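Local coordinates for protein succinate dehydrogenase subunit A (Mycolicibacterium smegmatis MC2 51, PDB 6LUM) that probably oxidises succinate to fumarate, using its bound FAD to take up electrons that then pass on into the respiratory chain, at residues I199-G204 and L224-R229; G231-D236 and G359-V364; S293-V298 and V349-H354. One frame throughout, in Å; residues are numbered along the deposited sequence.

Interaction 1: I199-G204 and L224-R229; sequences IVFATG and LGIVFR. With FAD (flavin-adenine dinucleotide), chain Y.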
loop_
_atom_site.group_PDB
_atom_site.type_symbol
_atom_site.label_atom_id
_atom_site.label_comp_id
_atom_site.label_asym_id
_atom_site.label_seq_id
_atom_site.Cartn_x
_atom_site.Cartn_y
_atom_site.Cartn_z
ATOM N N ILE D 199 1.444 -0.277 -34.585
ATOM C CA ILE D 199 0.166 -0.969 -34.684
ATOM C C ILE D 199 0.448 -2.451 -34.838
ATOM O O ILE D 199 1.184 -2.848 -35.744
ATOM C CB ILE D 199 -0.664 -0.460 -35.874
ATOM C CG1 ILE D 199 -0.907 1.038 -35.759
ATOM C CG2 ILE D 199 -1.977 -1.179 -35.951
ATOM C CD1 ILE D 199 -1.656 1.595 -36.915
ATOM N N VAL D 200 -0.137 -3.271 -33.970
ATOM C CA VAL D 200 0.009 -4.720 -34.028
ATOM C C VAL D 200 -1.321 -5.326 -34.439
ATOM O O VAL D 200 -2.365 -4.970 -33.891
ATOM C CB VAL D 200 0.477 -5.295 -32.681
ATOM C CG1 VAL D 200 0.940 -6.715 -32.849
ATOM C CG2 VAL D 200 1.581 -4.447 -32.105
ATOM N N PHE D 201 -1.284 -6.236 -35.396
ATOM C CA PHE D 201 -2.475 -6.893 -35.924
ATOM C C PHE D 201 -2.478 -8.341 -35.465
ATOM O O PHE D 201 -1.670 -9.142 -35.938
ATOM C CB PHE D 201 -2.502 -6.828 -37.443
ATOM C CG PHE D 201 -3.312 -5.714 -37.978
ATOM C CD1 PHE D 201 -4.677 -5.754 -37.915
ATOM C CD2 PHE D 201 -2.708 -4.621 -38.542
ATOM C CE1 PHE D 201 -5.426 -4.726 -38.404
ATOM C CE2 PHE D 201 -3.455 -3.588 -39.031
ATOM C CZ PHE D 201 -4.816 -3.643 -38.960
ATOM N N ALA D 202 -3.394 -8.686 -34.577
ATOM C CA ALA D 202 -3.495 -10.036 -34.045
ATOM C C ALA D 202 -4.919 -10.548 -34.168
ATOM O O ALA D 202 -5.507 -11.056 -33.215
ATOM C CB ALA D 202 -3.021 -10.065 -32.606
ATOM N N THR D 203 -5.492 -10.422 -35.360
ATOM C CA THR D 203 -6.919 -10.602 -35.574
ATOM C C THR D 203 -7.319 -12.023 -35.950
ATOM O O THR D 203 -8.465 -12.236 -36.344
ATOM C CB THR D 203 -7.406 -9.647 -36.655
ATOM O OG1 THR D 203 -6.804 -9.993 -37.900
ATOM C CG2 THR D 203 -7.040 -8.238 -36.315
ATOM N N GLY D 204 -6.432 -12.992 -35.852
ATOM C CA GLY D 204 -6.823 -14.365 -36.092
ATOM C C GLY D 204 -7.240 -14.630 -37.523
ATOM O O GLY D 204 -7.266 -13.757 -38.377
ATOM N N LEU D 224 -6.633 -9.390 -42.348
ATOM C CA LEU D 224 -6.245 -9.709 -43.712
ATOM C C LEU D 224 -6.977 -8.824 -44.707
ATOM O O LEU D 224 -6.369 -8.304 -45.641
ATOM C CB LEU D 224 -6.518 -11.182 -44.002
ATOM C CG LEU D 224 -5.679 -12.269 -43.341
ATOM C CD1 LEU D 224 -6.113 -12.511 -41.931
ATOM C CD2 LEU D 224 -5.829 -13.522 -44.127
ATOM N N GLY D 225 -8.279 -8.626 -44.516
ATOM C CA GLY D 225 -9.029 -7.788 -45.435
ATOM C C GLY D 225 -8.594 -6.337 -45.399
ATOM O O GLY D 225 -8.498 -5.686 -46.438
ATOM N N ILE D 226 -8.315 -5.812 -44.208
ATOM C CA ILE D 226 -7.838 -4.439 -44.077
ATOM C C ILE D 226 -6.502 -4.275 -44.787
ATOM O O ILE D 226 -6.336 -3.411 -45.656
ATOM C CB ILE D 226 -7.721 -4.056 -42.596
ATOM C CG1 ILE D 226 -9.093 -3.833 -41.984
ATOM C CG2 ILE D 226 -6.889 -2.830 -42.443
ATOM C CD1 ILE D 226 -9.064 -3.830 -40.493
ATOM N N VAL D 227 -5.525 -5.103 -44.417
ATOM C CA VAL D 227 -4.203 -5.010 -45.017
ATOM C C VAL D 227 -4.264 -5.244 -46.518
ATOM O O VAL D 227 -3.462 -4.688 -47.270
ATOM C CB VAL D 227 -3.266 -5.999 -44.305
ATOM C CG1 VAL D 227 -2.045 -6.290 -45.130
ATOM C CG2 VAL D 227 -2.876 -5.446 -42.957
ATOM N N PHE D 228 -5.225 -6.025 -46.988
ATOM C CA PHE D 228 -5.327 -6.279 -48.415
ATOM C C PHE D 228 -5.989 -5.131 -49.152
ATOM O O PHE D 228 -5.670 -4.886 -50.317
ATOM C CB PHE D 228 -6.102 -7.568 -48.640
ATOM C CG PHE D 228 -6.101 -8.035 -50.045
ATOM C CD1 PHE D 228 -4.938 -8.438 -50.648
ATOM C CD2 PHE D 228 -7.270 -8.092 -50.759
ATOM C CE1 PHE D 228 -4.944 -8.876 -51.937
ATOM C CE2 PHE D 228 -7.276 -8.522 -52.050
ATOM C CZ PHE D 228 -6.115 -8.915 -52.639
ATOM N N ARG D 229 -6.907 -4.422 -48.503
ATOM C CA ARG D 229 -7.544 -3.279 -49.138
ATOM C C ARG D 229 -6.633 -2.066 -49.169
ATOM O O ARG D 229 -6.726 -1.258 -50.095
ATOM C CB ARG D 229 -8.838 -2.932 -48.413
ATOM C CG ARG D 229 -9.989 -3.815 -48.796
ATOM C CD ARG D 229 -11.174 -3.618 -47.886
ATOM N NE ARG D 229 -12.414 -4.030 -48.533
ATOM C CZ ARG D 229 -13.585 -4.120 -47.917
ATOM N NH1 ARG D 229 -13.680 -3.828 -46.633
ATOM N NH2 ARG D 229 -14.661 -4.498 -48.585
HETATM P PA FAD Y . -7.753 -15.617 -32.305
HETATM O O1A FAD Y . -7.566 -16.231 -30.939
HETATM O O2A FAD Y . -8.179 -16.482 -33.467
HETATM O O5B FAD Y . -8.802 -14.403 -32.172
HETATM C C5B FAD Y . -8.550 -13.152 -32.808
HETATM C C4B FAD Y . -8.805 -12.021 -31.821
HETATM O O4B FAD Y . -8.628 -10.759 -32.471
HETATM C C3B FAD Y . -10.225 -12.072 -31.279
HETATM O O3B FAD Y . -10.195 -12.351 -29.872
HETATM C C2B FAD Y . -10.849 -10.720 -31.598
HETATM O O2B FAD Y . -11.283 -10.017 -30.427
HETATM C C1B FAD Y . -9.772 -9.915 -32.310
HETATM N N9A FAD Y . -10.268 -9.476 -33.638
HETATM C C8A FAD Y . -10.428 -10.262 -34.720
HETATM N N7A FAD Y . -10.900 -9.551 -35.775
HETATM C C5A FAD Y . -11.050 -8.276 -35.371
HETATM C C6A FAD Y . -11.509 -7.007 -35.984
HETATM N N6A FAD Y . -11.910 -6.958 -37.276
HETATM N N1A FAD Y . -11.510 -5.899 -35.209
HETATM C C2A FAD Y . -11.113 -5.934 -33.924
HETATM N N3A FAD Y . -10.687 -7.049 -33.303
HETATM C C4A FAD Y . -10.633 -8.233 -33.961
HETATM N N1 FAD Y . -4.001 -24.729 -32.470
HETATM C C2 FAD Y . -3.159 -25.529 -31.767
HETATM O O2 FAD Y . -1.936 -25.271 -31.782
HETATM N N3 FAD Y . -3.586 -26.589 -31.058
HETATM C C4 FAD Y . -4.879 -26.930 -30.991
HETATM O O4 FAD Y . -5.245 -27.922 -30.323
HETATM C C4X FAD Y . -5.866 -26.108 -31.731
HETATM N N5 FAD Y . -7.188 -26.386 -31.716
HETATM C C5X FAD Y . -8.065 -25.616 -32.402
HETATM C C6 FAD Y . -9.421 -25.921 -32.372
HETATM C C7 FAD Y . -10.328 -25.134 -33.073
HETATM C C7M FAD Y . -11.797 -25.468 -33.039
HETATM C C8 FAD Y . -9.851 -23.965 -33.857
HETATM C C8M FAD Y . -10.836 -23.115 -34.615
HETATM C C9 FAD Y . -8.496 -23.655 -33.890
HETATM C C9A FAD Y . -7.589 -24.441 -33.189
HETATM N N10 FAD Y . -6.214 -24.134 -33.217
HETATM C C10 FAD Y . -5.331 -24.956 -32.493
HETATM C "C1'" FAD Y . -5.717 -22.988 -33.981
HETATM C "C2'" FAD Y . -5.112 -21.964 -33.028
HETATM O "O2'" FAD Y . -5.974 -21.796 -31.897
HETATM C "C3'" FAD Y . -4.917 -20.620 -33.720
HETATM O "O3'" FAD Y . -3.704 -20.648 -34.482
HETATM C "C4'" FAD Y . -4.853 -19.487 -32.703
HETATM O "O4'" FAD Y . -5.889 -19.663 -31.730
HETATM C "C5'" FAD Y . -5.017 -18.132 -33.382
HETATM O "O5'" FAD Y . -5.407 -17.159 -32.414
HETATM P P FAD Y . -4.972 -15.618 -32.580
HETATM O O1P FAD Y . -4.317 -15.172 -31.295
HETATM O O2P FAD Y . -4.236 -15.473 -33.890
HETATM O O3P FAD Y . -6.389 -14.865 -32.711
#

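Interaction 2: G231-D236 and G359-V364; sequences GLPLED and GIPTTV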
loop_
_atom_site.group_PDB
_atom_site.type_symbol
_atom_site.label_atom_id
_atom_site.label_comp_id
_atom_site.label_asym_id
_atom_site.label_seq_id
_atom_site.Cartn_x
_atom_site.Cartn_y
_atom_site.Cartn_z
ATOM N N GLY D 231 -3.742 -1.957 -50.039
ATOM C CA GLY D 231 -2.776 -2.113 -51.100
ATOM C C GLY D 231 -1.592 -2.982 -50.752
ATOM O O GLY D 231 -0.798 -3.297 -51.642
ATOM N N LEU D 232 -1.443 -3.366 -49.490
ATOM C CA LEU D 232 -0.382 -4.264 -49.086
ATOM C C LEU D 232 -0.691 -5.678 -49.570
ATOM O O LEU D 232 -1.830 -5.984 -49.919
ATOM C CB LEU D 232 -0.225 -4.222 -47.570
ATOM C CG LEU D 232 -0.146 -2.811 -47.001
ATOM C CD1 LEU D 232 -0.324 -2.802 -45.504
ATOM C CD2 LEU D 232 1.175 -2.207 -47.364
ATOM N N PRO D 233 0.305 -6.557 -49.621
ATOM C CA PRO D 233 0.096 -7.888 -50.190
ATOM C C PRO D 233 -0.385 -8.908 -49.164
ATOM O O PRO D 233 -0.343 -8.687 -47.954
ATOM C CB PRO D 233 1.493 -8.252 -50.688
ATOM C CG PRO D 233 2.370 -7.616 -49.728
ATOM C CD PRO D 233 1.727 -6.330 -49.328
ATOM N N LEU D 234 -0.844 -10.045 -49.680
ATOM C CA LEU D 234 -1.203 -11.192 -48.858
ATOM C C LEU D 234 -0.492 -12.417 -49.401
ATOM O O LEU D 234 -0.434 -12.616 -50.613
ATOM C CB LEU D 234 -2.708 -11.436 -48.844
ATOM C CG LEU D 234 -3.558 -10.596 -47.901
ATOM C CD1 LEU D 234 -4.919 -11.195 -47.806
ATOM C CD2 LEU D 234 -2.934 -10.523 -46.549
ATOM N N GLU D 235 0.027 -13.245 -48.507
ATOM C CA GLU D 235 0.975 -14.287 -48.867
ATOM C C GLU D 235 0.388 -15.664 -48.604
ATOM O O GLU D 235 -0.113 -15.924 -47.511
ATOM C CB GLU D 235 2.270 -14.114 -48.080
ATOM C CG GLU D 235 3.398 -15.002 -48.528
ATOM C CD GLU D 235 4.461 -15.172 -47.468
ATOM O OE1 GLU D 235 5.008 -14.161 -46.991
ATOM O OE2 GLU D 235 4.754 -16.325 -47.108
ATOM N N ASP D 236 0.451 -16.536 -49.610
ATOM C CA ASP D 236 0.172 -17.964 -49.446
ATOM C C ASP D 236 -1.244 -18.228 -48.948
ATOM O O ASP D 236 -1.454 -18.991 -48.010
ATOM C CB ASP D 236 1.186 -18.601 -48.498
ATOM C CG ASP D 236 2.268 -19.355 -49.221
ATOM O OD1 ASP D 236 2.120 -19.585 -50.438
ATOM O OD2 ASP D 236 3.266 -19.725 -48.566
ATOM N N GLY D 359 -1.535 -15.417 -44.888
ATOM C CA GLY D 359 -1.842 -14.235 -44.120
ATOM C C GLY D 359 -0.931 -13.093 -44.508
ATOM O O GLY D 359 -0.358 -13.088 -45.586
ATOM N N ILE D 360 -0.820 -12.132 -43.600
ATOM C CA ILE D 360 -0.015 -10.928 -43.787
ATOM C C ILE D 360 1.462 -11.286 -43.732
ATOM O O ILE D 360 1.919 -11.815 -42.716
ATOM C CB ILE D 360 -0.340 -9.879 -42.718
ATOM C CG1 ILE D 360 -1.841 -9.690 -42.578
ATOM C CG2 ILE D 360 0.301 -8.578 -43.059
ATOM C CD1 ILE D 360 -2.227 -9.001 -41.315
ATOM N N PRO D 361 2.254 -10.992 -44.764
ATOM C CA PRO D 361 3.656 -11.421 -44.774
ATOM C C PRO D 361 4.495 -10.546 -43.858
ATOM O O PRO D 361 4.555 -9.331 -44.035
ATOM C CB PRO D 361 4.059 -11.245 -46.238
ATOM C CG PRO D 361 3.220 -10.149 -46.696
ATOM C CD PRO D 361 1.923 -10.217 -45.964
ATOM N N THR D 362 5.153 -11.162 -42.880
ATOM C CA THR D 362 5.939 -10.423 -41.906
ATOM C C THR D 362 7.359 -10.975 -41.854
ATOM O O THR D 362 7.701 -11.941 -42.536
ATOM C CB THR D 362 5.301 -10.472 -40.515
ATOM O OG1 THR D 362 5.632 -11.706 -39.882
ATOM C CG2 THR D 362 3.810 -10.365 -40.604
ATOM N N THR D 363 8.194 -10.330 -41.045
ATOM C CA THR D 363 9.539 -10.788 -40.735
ATOM C C THR D 363 9.560 -11.415 -39.349
ATOM O O THR D 363 8.597 -11.328 -38.589
ATOM C CB THR D 363 10.539 -9.635 -40.792
ATOM O OG1 THR D 363 10.231 -8.687 -39.768
ATOM C CG2 THR D 363 10.467 -8.949 -42.121
ATOM N N VAL D 364 10.696 -12.027 -39.008
ATOM C CA VAL D 364 10.794 -12.756 -37.750
ATOM C C VAL D 364 10.579 -11.862 -36.542
ATOM O O VAL D 364 10.333 -12.364 -35.445
ATOM C CB VAL D 364 12.146 -13.476 -37.649
ATOM C CG1 VAL D 364 12.275 -14.498 -38.755
ATOM C CG2 VAL D 364 13.275 -12.472 -37.708
#

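Interaction 3: S293-V298 and V349-H354; sequences SMVLEV and VYPTCH. With FAD (flavin-adenine dinucleotide), chain Y.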
loop_
_atom_site.group_PDB
_atom_site.type_symbol
_atom_site.label_atom_id
_atom_site.label_comp_id
_atom_site.label_asym_id
_atom_site.label_seq_id
_atom_site.Cartn_x
_atom_site.Cartn_y
_atom_site.Cartn_z
ATOM N N SER D 293 -7.426 -38.781 -48.286
ATOM C CA SER D 293 -7.888 -40.162 -48.317
ATOM C C SER D 293 -9.388 -40.255 -48.068
ATOM O O SER D 293 -10.108 -40.940 -48.812
ATOM C CB SER D 293 -7.119 -40.977 -47.290
ATOM O OG SER D 293 -7.073 -40.291 -46.055
ATOM N N MET D 294 -9.879 -39.578 -47.028
ATOM C CA MET D 294 -11.307 -39.617 -46.729
ATOM C C MET D 294 -12.128 -39.100 -47.902
ATOM O O MET D 294 -13.110 -39.730 -48.314
ATOM C CB MET D 294 -11.607 -38.797 -45.477
ATOM C CG MET D 294 -11.037 -39.370 -44.209
ATOM S SD MET D 294 -11.314 -38.315 -42.785
ATOM C CE MET D 294 -12.933 -37.718 -43.195
ATOM N N VAL D 295 -11.734 -37.950 -48.456
ATOM C CA VAL D 295 -12.482 -37.367 -49.564
ATOM C C VAL D 295 -12.432 -38.276 -50.778
ATOM O O VAL D 295 -13.440 -38.467 -51.465
ATOM C CB VAL D 295 -11.953 -35.962 -49.895
ATOM C CG1 VAL D 295 -12.594 -35.451 -51.180
ATOM C CG2 VAL D 295 -12.240 -35.028 -48.751
ATOM N N LEU D 296 -11.269 -38.863 -51.057
ATOM C CA LEU D 296 -11.136 -39.749 -52.205
ATOM C C LEU D 296 -12.083 -40.930 -52.101
ATOM O O LEU D 296 -12.710 -41.326 -53.090
ATOM C CB LEU D 296 -9.697 -40.242 -52.310
ATOM C CG LEU D 296 -8.763 -39.464 -53.225
ATOM C CD1 LEU D 296 -7.432 -40.185 -53.342
ATOM C CD2 LEU D 296 -9.411 -39.284 -54.593
ATOM N N GLU D 297 -12.169 -41.537 -50.916
ATOM C CA GLU D 297 -12.964 -42.753 -50.807
ATOM C C GLU D 297 -14.447 -42.432 -50.775
ATOM O O GLU D 297 -15.259 -43.179 -51.329
ATOM C CB GLU D 297 -12.561 -43.582 -49.599
ATOM C CG GLU D 297 -13.072 -44.977 -49.752
ATOM C CD GLU D 297 -12.332 -45.914 -48.865
ATOM O OE1 GLU D 297 -11.572 -45.412 -48.026
ATOM O OE2 GLU D 297 -12.445 -47.137 -49.045
ATOM N N VAL D 298 -14.826 -41.322 -50.134
ATOM C CA VAL D 298 -16.227 -40.931 -50.182
ATOM C C VAL D 298 -16.614 -40.485 -51.584
ATOM O O VAL D 298 -17.798 -40.496 -51.935
ATOM C CB VAL D 298 -16.551 -39.824 -49.160
ATOM C CG1 VAL D 298 -16.153 -38.468 -49.691
ATOM C CG2 VAL D 298 -18.029 -39.838 -48.812
ATOM N N VAL D 349 -17.735 -38.721 -39.950
ATOM C CA VAL D 349 -16.838 -37.576 -39.994
ATOM C C VAL D 349 -16.602 -37.161 -41.440
ATOM O O VAL D 349 -16.887 -37.902 -42.379
ATOM C CB VAL D 349 -15.487 -37.857 -39.306
ATOM C CG1 VAL D 349 -15.686 -38.118 -37.834
ATOM C CG2 VAL D 349 -14.801 -39.019 -39.963
ATOM N N TYR D 350 -16.071 -35.952 -41.600
ATOM C CA TYR D 350 -15.775 -35.358 -42.896
ATOM C C TYR D 350 -14.860 -34.169 -42.659
ATOM O O TYR D 350 -14.970 -33.518 -41.618
ATOM C CB TYR D 350 -17.059 -34.917 -43.606
ATOM C CG TYR D 350 -16.951 -34.934 -45.106
ATOM C CD1 TYR D 350 -16.603 -36.090 -45.777
ATOM C CD2 TYR D 350 -17.185 -33.793 -45.848
ATOM C CE1 TYR D 350 -16.494 -36.110 -47.142
ATOM C CE2 TYR D 350 -17.078 -33.802 -47.216
ATOM C CZ TYR D 350 -16.734 -34.964 -47.858
ATOM O OH TYR D 350 -16.627 -34.981 -49.228
ATOM N N PRO D 351 -13.949 -33.863 -43.584
ATOM C CA PRO D 351 -12.986 -32.784 -43.337
ATOM C C PRO D 351 -13.643 -31.416 -43.240
ATOM O O PRO D 351 -14.578 -31.098 -43.976
ATOM C CB PRO D 351 -12.053 -32.863 -44.547
ATOM C CG PRO D 351 -12.239 -34.212 -45.084
ATOM C CD PRO D 351 -13.653 -34.568 -44.837
ATOM N N THR D 352 -13.123 -30.598 -42.331
ATOM C CA THR D 352 -13.613 -29.254 -42.085
ATOM C C THR D 352 -12.462 -28.270 -42.178
ATOM O O THR D 352 -11.383 -28.533 -41.649
ATOM C CB THR D 352 -14.242 -29.150 -40.707
ATOM O OG1 THR D 352 -13.284 -29.531 -39.720
ATOM C CG2 THR D 352 -15.402 -30.063 -40.609
ATOM N N CYS D 353 -12.682 -27.138 -42.841
ATOM C CA CYS D 353 -11.651 -26.114 -42.889
ATOM C C CYS D 353 -11.306 -25.672 -41.480
ATOM O O CYS D 353 -12.187 -25.345 -40.689
ATOM C CB CYS D 353 -12.100 -24.916 -43.710
ATOM S SG CYS D 353 -10.952 -23.547 -43.606
ATOM N N HIS D 354 -10.029 -25.650 -41.172
ATOM C CA HIS D 354 -9.565 -25.528 -39.806
ATOM C C HIS D 354 -8.610 -24.371 -39.597
ATOM O O HIS D 354 -8.692 -23.692 -38.579
ATOM C CB HIS D 354 -8.898 -26.841 -39.415
ATOM C CG HIS D 354 -8.361 -26.867 -38.026
ATOM N ND1 HIS D 354 -9.170 -26.927 -36.920
ATOM C CD2 HIS D 354 -7.092 -26.876 -37.566
ATOM C CE1 HIS D 354 -8.422 -26.957 -35.835
ATOM N NE2 HIS D 354 -7.156 -26.925 -36.199
HETATM P PA FAD Y . -7.753 -15.617 -32.305
HETATM O O1A FAD Y . -7.566 -16.231 -30.939
HETATM O O2A FAD Y . -8.179 -16.482 -33.467
HETATM O O5B FAD Y . -8.802 -14.403 -32.172
HETATM C C5B FAD Y . -8.550 -13.152 -32.808
HETATM C C4B FAD Y . -8.805 -12.021 -31.821
HETATM O O4B FAD Y . -8.628 -10.759 -32.471
HETATM C C3B FAD Y . -10.225 -12.072 -31.279
HETATM O O3B FAD Y . -10.195 -12.351 -29.872
HETATM C C2B FAD Y . -10.849 -10.720 -31.598
HETATM O O2B FAD Y . -11.283 -10.017 -30.427
HETATM C C1B FAD Y . -9.772 -9.915 -32.310
HETATM N N9A FAD Y . -10.268 -9.476 -33.638
HETATM C C8A FAD Y . -10.428 -10.262 -34.720
HETATM N N7A FAD Y . -10.900 -9.551 -35.775
HETATM C C5A FAD Y . -11.050 -8.276 -35.371
HETATM C C6A FAD Y . -11.509 -7.007 -35.984
HETATM N N6A FAD Y . -11.910 -6.958 -37.276
HETATM N N1A FAD Y . -11.510 -5.899 -35.209
HETATM C C2A FAD Y . -11.113 -5.934 -33.924
HETATM N N3A FAD Y . -10.687 -7.049 -33.303
HETATM C C4A FAD Y . -10.633 -8.233 -33.961
HETATM N N1 FAD Y . -4.001 -24.729 -32.470
HETATM C C2 FAD Y . -3.159 -25.529 -31.767
HETATM O O2 FAD Y . -1.936 -25.271 -31.782
HETATM N N3 FAD Y . -3.586 -26.589 -31.058
HETATM C C4 FAD Y . -4.879 -26.930 -30.991
HETATM O O4 FAD Y . -5.245 -27.922 -30.323
HETATM C C4X FAD Y . -5.866 -26.108 -31.731
HETATM N N5 FAD Y . -7.188 -26.386 -31.716
HETATM C C5X FAD Y . -8.065 -25.616 -32.402
HETATM C C6 FAD Y . -9.421 -25.921 -32.372
HETATM C C7 FAD Y . -10.328 -25.134 -33.073
HETATM C C7M FAD Y . -11.797 -25.468 -33.039
HETATM C C8 FAD Y . -9.851 -23.965 -33.857
HETATM C C8M FAD Y . -10.836 -23.115 -34.615
HETATM C C9 FAD Y . -8.496 -23.655 -33.890
HETATM C C9A FAD Y . -7.589 -24.441 -33.189
HETATM N N10 FAD Y . -6.214 -24.134 -33.217
HETATM C C10 FAD Y . -5.331 -24.956 -32.493
HETATM C "C1'" FAD Y . -5.717 -22.988 -33.981
HETATM C "C2'" FAD Y . -5.112 -21.964 -33.028
HETATM O "O2'" FAD Y . -5.974 -21.796 -31.897
HETATM C "C3'" FAD Y . -4.917 -20.620 -33.720
HETATM O "O3'" FAD Y . -3.704 -20.648 -34.482
HETATM C "C4'" FAD Y . -4.853 -19.487 -32.703
HETATM O "O4'" FAD Y . -5.889 -19.663 -31.730
HETATM C "C5'" FAD Y . -5.017 -18.132 -33.382
HETATM O "O5'" FAD Y . -5.407 -17.159 -32.414
HETATM P P FAD Y . -4.972 -15.618 -32.580
HETATM O O1P FAD Y . -4.317 -15.172 -31.295
HETATM O O2P FAD Y . -4.236 -15.473 -33.890
HETATM O O3P FAD Y . -6.389 -14.865 -32.711
#

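Interaction 1: I199-G204 and L224-R229
Phe201 and Ile226 meet with their side chains at about a right angle, the outer ring atom CZ lying 4.1 Å from Ile226 CG2. Ile226 holds CG1 anti to its carbonyl carbon (chi1 -74°), which places CG2 anti to the backbone N. Val227 reaches the same ring more loosely, its CG2 4.4 Å from Phe201 CE2, and both methyls approach the ring obliquely. In the ring plane, Thr203 CG2 lies at the edge; Ile167 of strand 162-172 touches both Phe201 and Ile226. Nearer the start of helix 223-229, Leu224 brings CD1 to 3.9 Å from Gly204 O.

Strand 198-201 lies between strands 9-12 and 379-381 of a parallel sheet consistent with a Rossmann-type FAD-binding fold. The turn at its end carries the cofactor: Thr203 CB lies 3.6 Å from FAD N7A of the adenine, and Gly204 CA is 3.4 Å from FAD O3P of the pyrophosphate. Gly204 has positive phi (66°), a conformation that favours glycine. Between the two segments no hydrogen bond forms and the contact rests mainly on dispersion among buried apolar groups; a polar link lies just beside it, a weak hydrogen bond from Gly223 N to Thr203 OG1.

Interaction 2: G231-D236 and G359-V364
Glu235 and Gly359 are joined by two backbone hydrogen bonds. Glu235 N donates to Gly359 O over 3.0 Å at an N-H...O angle of 167°, the donor tilted a little from the carbonyl plane. In return Gly359 N donates to Glu235 O, also over 3.0 Å, this time in the carbonyl plane. They form an isolated antiparallel bridge at a hydrogen-bonded pair. Gly359 makes it with an extended backbone of strongly positive phi (146°), which glycine adopts far more readily than other residues.

The bridge links two small sheets, one of which is built with strands from the C-terminal part of the chain. Strand 234-235 is an outermost strand of that antiparallel sheet, where Leu234 and Asp236 make backbone bonds to Ala554 and Thr552 of strand 550-556, while strand 360-361 pairs in parallel with strand 386-387. Glu235 thus turns its backbone polar atoms to Gly359 while its two neighbours bond to strand 550-556.

Packing contacts flank the bridge. The rings of Pro233 and Pro361 cross obliquely, CG to CG at 4.0 Å, and Met553 touches both prolines. Leu234 CD2 lies 4.2 Å from Ile360 CG1. Two further approaches are of carbon to carbonyl oxygen: Pro361 CD lies against Pro233 O, and Leu234 CD2 sits over the Gly359 peptide, 3.8 Å from Gly359 O.

The remaining contact is between a charged side chain and a proline. With CG anti to the backbone N (chi1 -171°) and an extended chain beyond it, Glu235 runs past Pro361, its CB 3.9 Å from Pro361 CB and its OE1 beside that same carbon. OE1 continues into a salt bridge with Lys570 NZ, so this buried carboxylate has a basic partner that would probably favour its ionised form.

Interaction 3: S293-V298 and V349-H354
Val298 meets the ring of Tyr350 at its edge, in the ring plane, with CG1 3.5 Å from Tyr350 CE1 and equally near the OH; the two side chains cross at about a right angle. One face of the same ring is covered by the next residue in the chain, Pro351, whose CD lies 3.3 Å above the plane, displaced toward the rim. The imidazole of His354, at the other end of the segment, takes no part in this packing: its CE1 stands 3.7 Å from FAD C5X of the isoalloxazine, at an oblique approach. The ring of His243 meets the imidazole of His354, whose ND1 makes a weak hydrogen bond to Ser214 OG.

The contact, which contains no hydrogen bond between the two segments, joins helix 287-299 to the chain leading into strand 352-356, which pairs antiparallel with strand 240-243. In related flavoprotein subunits a capping domain is inserted into the FAD-binding domain, and the helix probably belongs to it, while 349-354 would be part of the returning connection toward the flavin.

Met294 carries most of the helix side of the contact. Its CG is anti to the carbonyl carbon, and a bend at chi3 (37°) turns CE toward Pro351 and the Tyr350 backbone, 3.6 Å from Pro351 CD and 3.7 Å from Tyr350 CA. The side chains of Met294 and Pro351 lie alongside each other, pointing opposite ways. Val349 adds CG2 at 4.0 Å from Met294 CE. One residue further along the helix, Val295 lies aslant Pro351 and sets CG2 3.8 Å from Pro351 CG, while also touching Phe469.

Interactions 1 and 2 are neighbours, their centres 10 Å apart, and interaction 2 packs against helix 223-229 of interaction 1: Phe228 CD1 packs 3.8 Å from Leu234 CG, and Val227 CG1 lies 3.9 Å from Ile360 CG2. Interaction 3 stands apart, its centre about 30 Å from that of interaction 1, with nearest atoms about 9 Å apart. FAD bridges that distance. Interaction 1 lies against its adenine and pyrophosphate end, whereas His354 of interaction 3 lies by the isoalloxazine. Interaction 2 does not line the pocket directly, the Ile360 side chain being about 10 Å from the cofactor. Strand 352-356 leads in sequence to strand 360-361, so the chain runs from the flavin end to the bridge beside helix 223-229.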